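Local atomic coordinates of uncharacterized protein (Eubacterium rectale, PDB entry 5COZ), a protein that is of unknown function but has a YycH-like regulatory domain, its natural precursor carrying a lipoprotein-type signal consistent with export to the cell surface. Residues A[76-80]-A[106-110]; A[113-117]-A[127-131]; A[83-87]-A[253-258]. All coordinates share one frame; numbering follows the deposited sequence.

Contact 1. Residues A[76-80]-A[106-110]; sequences CYDLM and IYLWD
An aromatic cluster of Tyr77, Tyr107 and Trp109 fastens helix 73-87 to strand 104-111. Tyr77 meets both strand rings, using a different part of its own ring for each. Trp109 drives its CZ2 corner into the face of Tyr77, with Trp109 CZ2 3.6 Å above the Tyr77 ring plane over its centre, a T-shaped pair with planes at 82°. Toward Tyr107 the roles reverse: the edge of Tyr77 is turned to the Tyr107 face, offset, and Tyr77 CE1 lies 3.9 Å from Tyr107 CE1. Met80, a selenomethionine, covers one face of the indole. Its CG, anti to the backbone N (chi1 175°), stands 3.4 Å from the centroid of the Trp109 six-membered ring, while the bend at chi2 (-86°) carries SE over the five-membered ring in a Met-aromatic contact, and chi3 brings CE back toward the indole. Cys76 SG approaches Tyr107 obliquely, 3.5 Å from Tyr107 CD2. An alanine at Trp109 would be likely to leave the Tyr77 face and the Met80 chain without their shared partner and open a gap between helix and strand. Beyond the cluster, Tyr107 meets the His98 ring and Tyr77 OH makes a weak hydrogen bond to Gln96. No hydrogen bond crosses the contact; the segment axes, 10.5 Å apart, are bridged by large side chains, as where a helix packs on an antiparallel sheet.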
ATOM      1  N   CYS A  76      -1.939  -2.920  23.861  1.00  9.18           N
ATOM      2  CA  CYS A  76      -0.638  -2.598  23.305  1.00  8.19           C
ATOM      3  C   CYS A  76       0.324  -3.765  23.517  1.00  8.47           C
ATOM      4  O   CYS A  76       1.023  -4.185  22.588  1.00  8.86           O
ATOM      5  CB  CYS A  76      -0.109  -1.333  23.956  1.00  8.06           C
ATOM      6  SG  CYS A  76       1.444  -0.785  23.234  1.00 11.48           S
ATOM      7  N   TYR A  77       0.383  -4.274  24.757  1.00  6.92           N
ATOM      8  CA  TYR A  77       1.293  -5.358  25.075  1.00  6.87           C
ATOM      9  C   TYR A  77       0.876  -6.645  24.375  1.00  9.25           C
ATOM     10  O   TYR A  77       1.756  -7.431  24.007  1.00  8.93           O
ATOM     11  CB  TYR A  77       1.409  -5.551  26.599  1.00  8.86           C
ATOM     12  CG  TYR A  77       2.386  -4.594  27.264  1.00  8.87           C
ATOM     13  CD1 TYR A  77       2.299  -3.212  27.053  1.00 10.05           C
ATOM     14  CD2 TYR A  77       3.351  -5.060  28.153  1.00  8.79           C
ATOM     15  CE1 TYR A  77       3.170  -2.327  27.685  1.00  9.74           C
ATOM     16  CE2 TYR A  77       4.206  -4.181  28.820  1.00  9.47           C
ATOM     17  CZ  TYR A  77       4.111  -2.814  28.575  1.00 10.63           C
ATOM     18  OH  TYR A  77       4.953  -1.964  29.248  1.00 10.85           O
ATOM     19  N   ASP A  78      -0.434  -6.844  24.172  1.00  8.86           N
ATOM     20  CA  ASP A  78      -0.890  -8.016  23.407  1.00  8.73           C
ATOM     21  C   ASP A  78      -0.348  -7.950  21.966  1.00 11.32           C
ATOM     22  O   ASP A  78       0.107  -8.965  21.441  1.00 10.88           O
ATOM     23  CB  ASP A  78      -2.424  -8.100  23.403  1.00  9.57           C
ATOM     24  CG  ASP A  78      -3.025  -8.522  24.733  1.00 16.37           C
ATOM     25  OD1 ASP A  78      -2.292  -9.126  25.560  1.00 15.75           O
ATOM     26  OD2 ASP A  78      -4.242  -8.326  24.915  1.00 22.26           O
ATOM     27  N   LEU A  79      -0.371  -6.746  21.352  1.00  8.36           N
ATOM     28  CA  LEU A  79       0.174  -6.577  20.014  1.00  7.73           C
ATOM     29  C   LEU A  79       1.708  -6.804  20.051  1.00  8.79           C
ATOM     30  O   LEU A  79       2.274  -7.494  19.185  1.00  9.53           O
ATOM     31  CB  LEU A  79      -0.177  -5.191  19.499  1.00  8.14           C
ATOM     32  CG  LEU A  79       0.409  -4.838  18.115  1.00 11.22           C
ATOM     33  CD1 LEU A  79       0.004  -5.879  17.052  1.00 12.65           C
ATOM     34  CD2 LEU A  79      -0.010  -3.407  17.711  1.00 11.28           C
HETATM   35  N   MSE A  80       2.385  -6.263  21.081  1.00  7.31           N
HETATM   36  CA  MSE A  80       3.802  -6.458  21.254  1.00  6.67           C
HETATM   37  C   MSE A  80       4.152  -7.967  21.246  1.00  9.84           C
HETATM   38  O   MSE A  80       5.125  -8.354  20.609  1.00 11.14           O
HETATM   39  CB  MSE A  80       4.314  -5.769  22.554  1.00  7.07           C
HETATM   40  CG  MSE A  80       5.804  -6.052  22.844  1.00  9.56           C
HETATM   41 SE   MSE A  80       6.120  -7.721  23.832  0.75 11.05          SE
HETATM   42  CE  MSE A  80       5.191  -7.201  25.517  1.00  9.93           C
ATOM     43  N   ILE A 106       3.828   6.087  23.335  1.00 10.37           N
ATOM     44  CA  ILE A 106       4.821   5.401  22.501  1.00 10.96           C
ATOM     45  C   ILE A 106       5.534   4.372  23.361  1.00 12.38           C
ATOM     46  O   ILE A 106       6.085   4.724  24.406  1.00 13.01           O
ATOM     47  CB  ILE A 106       5.828   6.446  21.927  1.00 15.54           C
ATOM     48  CG1 ILE A 106       5.104   7.527  21.087  1.00 16.49           C
ATOM     49  CG2 ILE A 106       6.985   5.775  21.140  1.00 17.12           C
ATOM     50  CD1 ILE A 106       5.845   8.867  21.027  1.00 23.50           C
ATOM     51  N   TYR A 107       5.488   3.098  22.943  1.00  9.80           N
ATOM     52  CA  TYR A 107       6.151   2.018  23.665  1.00  9.59           C
ATOM     53  C   TYR A 107       7.213   1.406  22.816  1.00 12.82           C
ATOM     54  O   TYR A 107       6.970   1.116  21.639  1.00 13.12           O
ATOM     55  CB  TYR A 107       5.166   0.931  24.076  1.00 10.11           C
ATOM     56  CG  TYR A 107       4.212   1.357  25.150  1.00  9.77           C
ATOM     57  CD1 TYR A 107       4.524   1.180  26.495  1.00 11.56           C
ATOM     58  CD2 TYR A 107       2.986   1.937  24.831  1.00  9.20           C
ATOM     59  CE1 TYR A 107       3.628   1.538  27.492  1.00 10.41           C
ATOM     60  CE2 TYR A 107       2.078   2.303  25.824  1.00 10.41           C
ATOM     61  CZ  TYR A 107       2.411   2.110  27.154  1.00 13.10           C
ATOM     62  OH  TYR A 107       1.526   2.464  28.148  1.00 15.26           O
ATOM     63  N   LEU A 108       8.372   1.162  23.413  1.00 10.54           N
ATOM     64  CA  LEU A 108       9.497   0.550  22.726  1.00 11.42           C
ATOM     65  C   LEU A 108      10.020  -0.635  23.478  1.00 12.52           C
ATOM     66  O   LEU A 108      10.095  -0.608  24.712  1.00 12.44           O
ATOM     67  CB  LEU A 108      10.664   1.556  22.555  1.00 12.87           C
ATOM     68  CG  LEU A 108      10.301   2.942  21.973  1.00 20.14           C
ATOM     69  CD1 LEU A 108      11.534   3.810  21.865  1.00 22.81           C
ATOM     70  CD2 LEU A 108       9.705   2.834  20.592  1.00 24.44           C
ATOM     71  N   TRP A 109      10.471  -1.653  22.739  1.00 10.66           N
ATOM     72  CA  TRP A 109      11.162  -2.821  23.299  1.00 10.51           C
ATOM     73  C   TRP A 109      12.403  -3.028  22.468  1.00 12.13           C
ATOM     74  O   TRP A 109      12.303  -3.185  21.251  1.00 12.20           O
ATOM     75  CB  TRP A 109      10.294  -4.089  23.294  1.00  9.65           C
ATOM     76  CG  TRP A 109       9.152  -4.026  24.244  1.00  9.13           C
ATOM     77  CD1 TRP A 109       9.114  -4.530  25.515  1.00 11.63           C
ATOM     78  CD2 TRP A 109       7.883  -3.424  24.010  1.00  8.85           C
ATOM     79  NE1 TRP A 109       7.892  -4.278  26.086  1.00 10.75           N
ATOM     80  CE2 TRP A 109       7.097  -3.643  25.168  1.00 10.79           C
ATOM     81  CE3 TRP A 109       7.293  -2.783  22.897  1.00  9.67           C
ATOM     82  CZ2 TRP A 109       5.765  -3.218  25.259  1.00 10.44           C
ATOM     83  CZ3 TRP A 109       5.964  -2.386  22.981  1.00 10.54           C
ATOM     84  CH2 TRP A 109       5.231  -2.565  24.169  1.00 10.52           C
ATOM     85  N   ASP A 110      13.567  -3.000  23.102  1.00 11.54           N
ATOM     86  CA  ASP A 110      14.807  -3.124  22.359  1.00 13.25           C
ATOM     87  C   ASP A 110      15.695  -4.207  22.915  1.00 17.15           C
ATOM     88  O   ASP A 110      15.871  -4.314  24.130  1.00 16.41           O
ATOM     89  CB  ASP A 110      15.553  -1.771  22.437  1.00 16.26           C
ATOM     90  CG  ASP A 110      14.881  -0.689  21.625  1.00 27.24           C
ATOM     91  OD1 ASP A 110      15.059  -0.684  20.394  1.00 28.43           O
ATOM     92  OD2 ASP A 110      14.123   0.115  22.214  1.00 29.73           O
TER

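Contact 2. Residues A[113-117]-A[127-131]; sequences YTQDS and AETHD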
ATOM      1  N   TYR A 113      21.614  -6.219  22.399  1.00 26.85           N
ATOM      2  CA  TYR A 113      22.681  -7.118  21.936  1.00 29.04           C
ATOM      3  C   TYR A 113      22.518  -7.435  20.433  1.00 31.72           C
ATOM      4  O   TYR A 113      23.491  -7.368  19.678  1.00 31.50           O
ATOM      5  CB  TYR A 113      22.695  -8.428  22.744  1.00 32.52           C
ATOM      6  CG  TYR A 113      22.861  -8.252  24.237  1.00 38.32           C
ATOM      7  CD1 TYR A 113      24.127  -8.153  24.810  1.00 41.58           C
ATOM      8  CD2 TYR A 113      21.757  -8.238  25.086  1.00 39.87           C
ATOM      9  CE1 TYR A 113      24.289  -8.011  26.188  1.00 43.71           C
ATOM     10  CE2 TYR A 113      21.906  -8.087  26.464  1.00 41.83           C
ATOM     11  CZ  TYR A 113      23.175  -7.984  27.013  1.00 51.42           C
ATOM     12  OH  TYR A 113      23.331  -7.835  28.371  1.00 54.69           O
ATOM     13  N   THR A 114      21.288  -7.781  20.008  1.00 26.16           N
ATOM     14  CA  THR A 114      20.986  -8.180  18.619  1.00 25.07           C
ATOM     15  C   THR A 114      20.556  -7.019  17.733  1.00 27.73           C
ATOM     16  O   THR A 114      20.609  -7.140  16.512  1.00 26.57           O
ATOM     17  CB  THR A 114      19.890  -9.235  18.608  1.00 30.25           C
ATOM     18  OG1 THR A 114      18.691  -8.641  19.117  1.00 26.85           O
ATOM     19  CG2 THR A 114      20.261 -10.473  19.414  1.00 29.62           C
ATOM     20  N   GLN A 115      20.096  -5.915  18.340  1.00 22.92           N
ATOM     21  CA  GLN A 115      19.607  -4.709  17.667  1.00 21.88           C
ATOM     22  C   GLN A 115      18.184  -4.943  17.106  1.00 22.97           C
ATOM     23  O   GLN A 115      17.747  -4.192  16.241  1.00 26.29           O
ATOM     24  CB  GLN A 115      20.570  -4.175  16.580  1.00 24.04           C
ATOM     25  CG  GLN A 115      21.973  -3.850  17.104  1.00 47.80           C
ATOM     26  CD  GLN A 115      22.209  -2.371  17.215  1.00 76.27           C
ATOM     27  OE1 GLN A 115      21.780  -1.714  18.172  1.00 73.69           O
ATOM     28  NE2 GLN A 115      22.917  -1.819  16.241  1.00 69.55           N
ATOM     29  N   ASP A 116      17.456  -5.944  17.637  1.00 15.10           N
ATOM     30  CA  ASP A 116      16.047  -6.176  17.289  1.00 13.68           C
ATOM     31  C   ASP A 116      15.195  -5.151  18.032  1.00 16.57           C
ATOM     32  O   ASP A 116      15.556  -4.742  19.143  1.00 16.06           O
ATOM     33  CB  ASP A 116      15.591  -7.587  17.691  1.00 15.80           C
ATOM     34  CG  ASP A 116      16.334  -8.745  17.062  1.00 28.49           C
ATOM     35  OD1 ASP A 116      16.651  -8.662  15.873  1.00 25.85           O
ATOM     36  OD2 ASP A 116      16.566  -9.748  17.762  1.00 34.33           O
ATOM     37  N   SER A 117      14.076  -4.730  17.441  1.00 12.33           N
ATOM     38  CA  SER A 117      13.248  -3.766  18.147  1.00 11.43           C
ATOM     39  C   SER A 117      11.791  -3.864  17.768  1.00 11.75           C
ATOM     40  O   SER A 117      11.442  -4.333  16.681  1.00 11.60           O
ATOM     41  CB  SER A 117      13.716  -2.333  17.896  1.00 15.95           C
ATOM     42  OG  SER A 117      13.448  -1.913  16.573  1.00 24.65           O
ATOM     43  N   ALA A 127       7.993  -3.852  13.967  1.00  8.94           N
ATOM     44  CA  ALA A 127       8.899  -4.843  14.537  1.00  9.99           C
ATOM     45  C   ALA A 127       9.987  -5.122  13.495  1.00 11.29           C
ATOM     46  O   ALA A 127       9.673  -5.304  12.319  1.00 10.22           O
ATOM     47  CB  ALA A 127       8.170  -6.122  14.919  1.00 11.19           C
ATOM     48  N   GLU A 128      11.243  -5.113  13.888  1.00  9.84           N
ATOM     49  CA  GLU A 128      12.290  -5.386  12.895  1.00 10.50           C
ATOM     50  C   GLU A 128      13.536  -5.956  13.510  1.00 14.58           C
ATOM     51  O   GLU A 128      13.863  -5.665  14.655  1.00 13.18           O
ATOM     52  CB  GLU A 128      12.652  -4.117  12.093  1.00 11.66           C
ATOM     53  CG  GLU A 128      13.172  -2.950  12.920  1.00 16.85           C
ATOM     54  CD  GLU A 128      13.320  -1.621  12.203  1.00 17.97           C
ATOM     55  OE1 GLU A 128      12.977  -1.523  11.003  1.00 20.45           O
ATOM     56  OE2 GLU A 128      13.808  -0.670  12.851  1.00 22.82           O
ATOM     57  N   THR A 129      14.229  -6.781  12.730  1.00 11.39           N
ATOM     58  CA  THR A 129      15.569  -7.249  13.067  1.00 11.67           C
ATOM     59  C   THR A 129      16.522  -6.238  12.484  1.00 14.20           C
ATOM     60  O   THR A 129      16.115  -5.417  11.655  1.00 13.51           O
ATOM     61  CB  THR A 129      15.857  -8.659  12.532  1.00 14.24           C
ATOM     62  OG1 THR A 129      15.895  -8.588  11.092  1.00 11.80           O
ATOM     63  CG2 THR A 129      14.865  -9.696  13.025  1.00 13.23           C
ATOM     64  N   HIS A 130      17.805  -6.283  12.902  1.00 13.61           N
ATOM     65  CA  HIS A 130      18.786  -5.365  12.339  1.00 14.44           C
ATOM     66  C   HIS A 130      18.895  -5.573  10.801  1.00 15.89           C
ATOM     67  O   HIS A 130      18.860  -4.607  10.048  1.00 15.43           O
ATOM     68  CB  HIS A 130      20.139  -5.594  13.032  1.00 17.15           C
ATOM     69  CG  HIS A 130      21.261  -4.795  12.450  1.00 21.97           C
ATOM     70  ND1 HIS A 130      21.313  -3.421  12.586  1.00 23.87           N
ATOM     71  CD2 HIS A 130      22.325  -5.206  11.720  1.00 24.55           C
ATOM     72  CE1 HIS A 130      22.407  -3.039  11.946  1.00 24.07           C
ATOM     73  NE2 HIS A 130      23.042  -4.077  11.400  1.00 24.63           N
ATOM     74  N   ASP A 131      18.932  -6.833  10.340  1.00 13.26           N
ATOM     75  CA  ASP A 131      19.008  -7.124   8.903  1.00 12.40           C
ATOM     76  C   ASP A 131      17.723  -6.671   8.163  1.00 13.88           C
ATOM     77  O   ASP A 131      17.801  -6.127   7.060  1.00 13.22           O
ATOM     78  CB  ASP A 131      19.241  -8.619   8.650  1.00 12.80           C
ATOM     79  CG  ASP A 131      20.601  -9.140   9.094  1.00 16.97           C
ATOM     80  OD1 ASP A 131      21.469  -8.311   9.455  1.00 18.78           O
ATOM     81  OD2 ASP A 131      20.802 -10.381   9.064  1.00 19.18           O
TER
HETATM   82  O   HOH W   1      18.843  -8.151  14.696  1.00 26.48           O
HETATM   83  O   HOH W   2      15.386  -0.843  15.004  1.00 41.24           O
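Ser117 and Glu128 form the tight end of this contact, an antiparallel hydrogen-bonded pair in the hairpin of strands 116-120 and 125-128. Ser117 N donates to Glu128 O over 2.9 Å at an N-H...O angle of 163°, and Glu128 N returns an equally long, nearly straight bond to Ser117 O. Each carbonyl takes a CA-H...O contact as well: Ala127 CA lies 3.4 Å from Ser117 O, and Asp116 CA approaches Glu128 O. The packing stays close at the next pair, where Asp116 OD1 lies 3.3 Å from Thr129 CA, the two side chains running alongside each other. The hydroxyl of Ser117 and the carboxylate of Glu128 share a face of the hairpin without bonding directly; a water lies 2.7 Å from Ser117 OG and donates to Glu128 OE2. Glu128 reaches it because CG stands between the backbone N and the carbonyl carbon (chi1 60°) and the chain then runs extended.

Toward Gln115 and His130 the contact opens to solvent. Gln115 and Asp116 form a G1 beta bulge opposite Asn111. At the rim Gln115 CB packs on His130 CB at 3.8 Å, beside Thr114 O, while His130 NE2 turns to Asp206. Thr114 OG1 donates to Asp116 OD2 over 2.8 Å, from above the carboxylate plane. A second water donates to Thr114 O and Asp116 OD1 and accepts from His130 N.

Thr129 is the N-cap of helix 130-137, its OG1 taking Gly132 N, so the water-linked Asp116 carboxylate lies beside a helix start, whose dipole would probably stabilise its negative charge.

Contact 3. Residues A[83-87]-A[253-258]; sequences LAKAI and ISFLDI
Leu83 and Leu256 make the closest side chain to side chain meeting where helix 73-87 packs against strand 252-258 of an antiparallel sheet. Leu83 CD2 comes 3.5 Å from Leu256 CD2, the two chains slanting across one another. The same Leu256 methyl also sits 3.7 Å from Ala86 CB, so it touches two residues almost one helical turn apart. Leu83 CD2 also reaches Ile258 CD1 at 4.0 Å, extending the apolar row along the strand. Leu256 is in place for this because its CG is anti to the backbone N (chi1 -164°), which sends the branch out toward the helix.

At the other end the backbones draw together: the CA atoms of Ile87 and Ile253 are 5.2 Å apart. A meeting of Ile87 CG2 with Ile253 CG2 at 4.2 Å is less certain, since two conformers are modelled for Ile253. The segments run at 142° to each other, roughly antiparallel, and no direct hydrogen bond joins them.

The next shell surrounds both partners. Ala127, on the neighbouring strand 125-128, touches Leu83 and pairs through its backbone with Leu256. Leu171 and Thr175 of helix 165-178 touch Ile253 and Leu256 as well. On the helix, Lys85 turns from the contact to a salt bridge with Glu178. A classic beta bulge, in which Ser254 and Phe255 both face Ala247, interrupts the strand between Ile253 and Leu256. Where helix and strand come nearest, one water accepts from Ile253 N at 2.9 Å and donates only weakly to Ala86 O.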
ATOM      1  N   LEU A  83       3.956  -9.360  17.744  1.00 11.01           N
ATOM      2  CA  LEU A  83       5.097  -8.897  16.951  1.00 11.09           C
ATOM      3  C   LEU A  83       6.392  -9.565  17.380  1.00 13.36           C
ATOM      4  O   LEU A  83       7.224  -9.879  16.523  1.00 13.72           O
ATOM      5  CB  LEU A  83       5.245  -7.383  17.047  1.00 10.45           C
ATOM      6  CG  LEU A  83       4.087  -6.587  16.442  1.00 12.00           C
ATOM      7  CD1 LEU A  83       4.208  -5.128  16.804  1.00 11.79           C
ATOM      8  CD2 LEU A  83       4.028  -6.755  14.910  1.00 13.35           C
ATOM      9  N   ALA A  84       6.593  -9.777  18.703  1.00 10.22           N
ATOM     10  CA  ALA A  84       7.781 -10.445  19.219  1.00 10.98           C
ATOM     11  C   ALA A  84       7.838 -11.900  18.730  1.00 15.73           C
ATOM     12  O   ALA A  84       8.929 -12.364  18.404  1.00 16.67           O
ATOM     13  CB  ALA A  84       7.789 -10.398  20.757  1.00 11.45           C
ATOM     14  N   LYS A  85       6.675 -12.588  18.637  1.00 13.80           N
ATOM     15  CA  LYS A  85       6.635 -13.971  18.116  1.00 14.49           C
ATOM     16  C   LYS A  85       7.099 -13.975  16.646  1.00 19.33           C
ATOM     17  O   LYS A  85       7.957 -14.770  16.247  1.00 19.61           O
ATOM     18  CB  LYS A  85       5.216 -14.555  18.245  1.00 16.03           C
ATOM     19  CG  LYS A  85       5.109 -16.022  17.802  1.00 27.98           C
ATOM     20  CD  LYS A  85       3.672 -16.403  17.488  1.00 39.39           C
ATOM     21  CE  LYS A  85       3.525 -17.800  16.919  1.00 48.03           C
ATOM     22  NZ  LYS A  85       3.979 -17.885  15.506  1.00 51.71           N
ATOM     23  N   ALA A  86       6.569 -13.023  15.860  1.00 16.13           N
ATOM     24  CA  ALA A  86       6.897 -12.918  14.435  1.00 15.50           C
ATOM     25  C   ALA A  86       8.405 -12.750  14.174  1.00 17.65           C
ATOM     26  O   ALA A  86       8.947 -13.466  13.326  1.00 18.05           O
ATOM     27  CB  ALA A  86       6.133 -11.749  13.832  1.00 15.64           C
ATOM     28  N   ILE A  87       9.100 -11.833  14.882  1.00 14.68           N
ATOM     29  CA  ILE A  87      10.523 -11.587  14.623  1.00 14.64           C
ATOM     30  C   ILE A  87      11.445 -12.427  15.532  1.00 18.32           C
ATOM     31  O   ILE A  87      12.658 -12.232  15.492  1.00 19.40           O
ATOM     32  CB  ILE A  87      10.899 -10.078  14.695  1.00 17.03           C
ATOM     33  CG1 ILE A  87      10.700  -9.486  16.126  1.00 16.55           C
ATOM     34  CG2 ILE A  87      10.149  -9.277  13.616  1.00 17.42           C
ATOM     35  CD1 ILE A  87      11.471  -8.191  16.375  1.00 16.01           C
ATOM     36  N   ILE A 253      10.705 -13.988   9.621  1.00 11.38           N
ATOM     37  CA  ILE A 253      10.208 -12.623   9.509  0.60 11.31           C
ATOM     38  C   ILE A 253      11.288 -11.666  10.017  1.00 13.37           C
ATOM     39  O   ILE A 253      11.838 -11.890  11.095  1.00 13.98           O
ATOM     40  CB  ILE A 253       8.867 -12.445  10.285  0.60 14.17           C
ATOM     41  CG1 ILE A 253       7.796 -13.499   9.859  0.60 15.87           C
ATOM     42  CG2 ILE A 253       8.325 -10.997  10.220  0.60 13.80           C
ATOM     43  CD1 ILE A 253       7.295 -13.419   8.446  0.60 25.66           C
ATOM     44  N   SER A 254      11.586 -10.620   9.258  1.00  9.57           N
ATOM     45  CA  SER A 254      12.622  -9.669   9.636  1.00  9.30           C
ATOM     46  C   SER A 254      12.114  -8.232   9.755  1.00 11.68           C
ATOM     47  O   SER A 254      12.845  -7.376  10.237  1.00 11.09           O
ATOM     48  CB  SER A 254      13.725  -9.719   8.577  1.00 10.44           C
ATOM     49  OG  SER A 254      13.161  -9.325   7.331  1.00 11.21           O
ATOM     50  N   PHE A 255      10.886  -7.949   9.298  1.00 10.09           N
ATOM     51  CA  PHE A 255      10.344  -6.596   9.291  1.00  9.70           C
ATOM     52  C   PHE A 255       8.843  -6.683   9.195  1.00 10.96           C
ATOM     53  O   PHE A 255       8.329  -7.415   8.348  1.00 11.24           O
ATOM     54  CB  PHE A 255      10.933  -5.833   8.077  1.00 10.39           C
ATOM     55  CG  PHE A 255      10.562  -4.378   7.969  1.00 11.36           C
ATOM     56  CD1 PHE A 255       9.379  -3.992   7.349  1.00 12.42           C
ATOM     57  CD2 PHE A 255      11.428  -3.392   8.417  1.00 11.46           C
ATOM     58  CE1 PHE A 255       9.050  -2.638   7.217  1.00 13.44           C
ATOM     59  CE2 PHE A 255      11.104  -2.037   8.266  1.00 13.67           C
ATOM     60  CZ  PHE A 255       9.932  -1.676   7.648  1.00 12.10           C
ATOM     61  N   LEU A 256       8.126  -5.974  10.088  1.00  8.22           N
ATOM     62  CA  LEU A 256       6.687  -6.028  10.118  1.00  9.37           C
ATOM     63  C   LEU A 256       6.208  -4.637  10.455  1.00  9.98           C
ATOM     64  O   LEU A 256       6.468  -4.154  11.561  1.00  9.16           O
ATOM     65  CB  LEU A 256       6.249  -7.077  11.172  1.00 11.74           C
ATOM     66  CG  LEU A 256       4.825  -7.584  11.159  1.00 19.64           C
ATOM     67  CD1 LEU A 256       4.441  -8.064   9.851  1.00 22.97           C
ATOM     68  CD2 LEU A 256       4.689  -8.773  12.096  1.00 19.56           C
ATOM     69  N   ASP A 257       5.598  -3.964   9.477  1.00  8.41           N
ATOM     70  CA  ASP A 257       5.148  -2.588   9.665  1.00  8.04           C
ATOM     71  C   ASP A 257       3.639  -2.528   9.478  1.00  9.42           C
ATOM     72  O   ASP A 257       3.114  -2.852   8.398  1.00  8.97           O
ATOM     73  CB  ASP A 257       5.869  -1.654   8.674  1.00 10.05           C
ATOM     74  CG  ASP A 257       5.898  -0.181   9.063  1.00 23.30           C
ATOM     75  OD1 ASP A 257       5.473   0.148  10.193  1.00 20.74           O
ATOM     76  OD2 ASP A 257       6.453   0.624   8.287  1.00 32.94           O
ATOM     77  N   ILE A 258       2.941  -2.145  10.553  1.00  7.70           N
ATOM     78  CA  ILE A 258       1.490  -2.079  10.554  1.00  6.56           C
ATOM     79  C   ILE A 258       1.069  -0.646  10.351  1.00  7.85           C
ATOM     80  O   ILE A 258       1.490   0.222  11.107  1.00  8.19           O
ATOM     81  CB  ILE A 258       0.906  -2.627  11.872  1.00  7.82           C
ATOM     82  CG1 ILE A 258       1.450  -4.059  12.201  1.00  9.19           C
ATOM     83  CG2 ILE A 258      -0.657  -2.623  11.845  1.00  7.64           C
ATOM     84  CD1 ILE A 258       0.904  -4.600  13.543  1.00 10.71           C
TER
HETATM   85  O   HOH W   3       9.413 -16.041  11.204  1.00 27.69           O

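From the N terminus, helix 73-87 supplies two segments in turn: 76-80 for contact 1, then 83-87 for contact 3. Contact 1 closes a short loop when strand 104-111 returns beneath the helix. Contact 2 follows in series, closing the hairpin of strands 116-120 and 125-128 at its open end. Contact 3 waits until strand 252-258, so its long loop crosses that of contact 1 and encloses contact 2 entirely. All three reach the same antiparallel sheet, in which strands 104-111, 116-120, 125-128 and 252-258 are successive neighbours. The helix thus lies across these four strands, with Leu79 touching Ile258 between contacts 1 and 3.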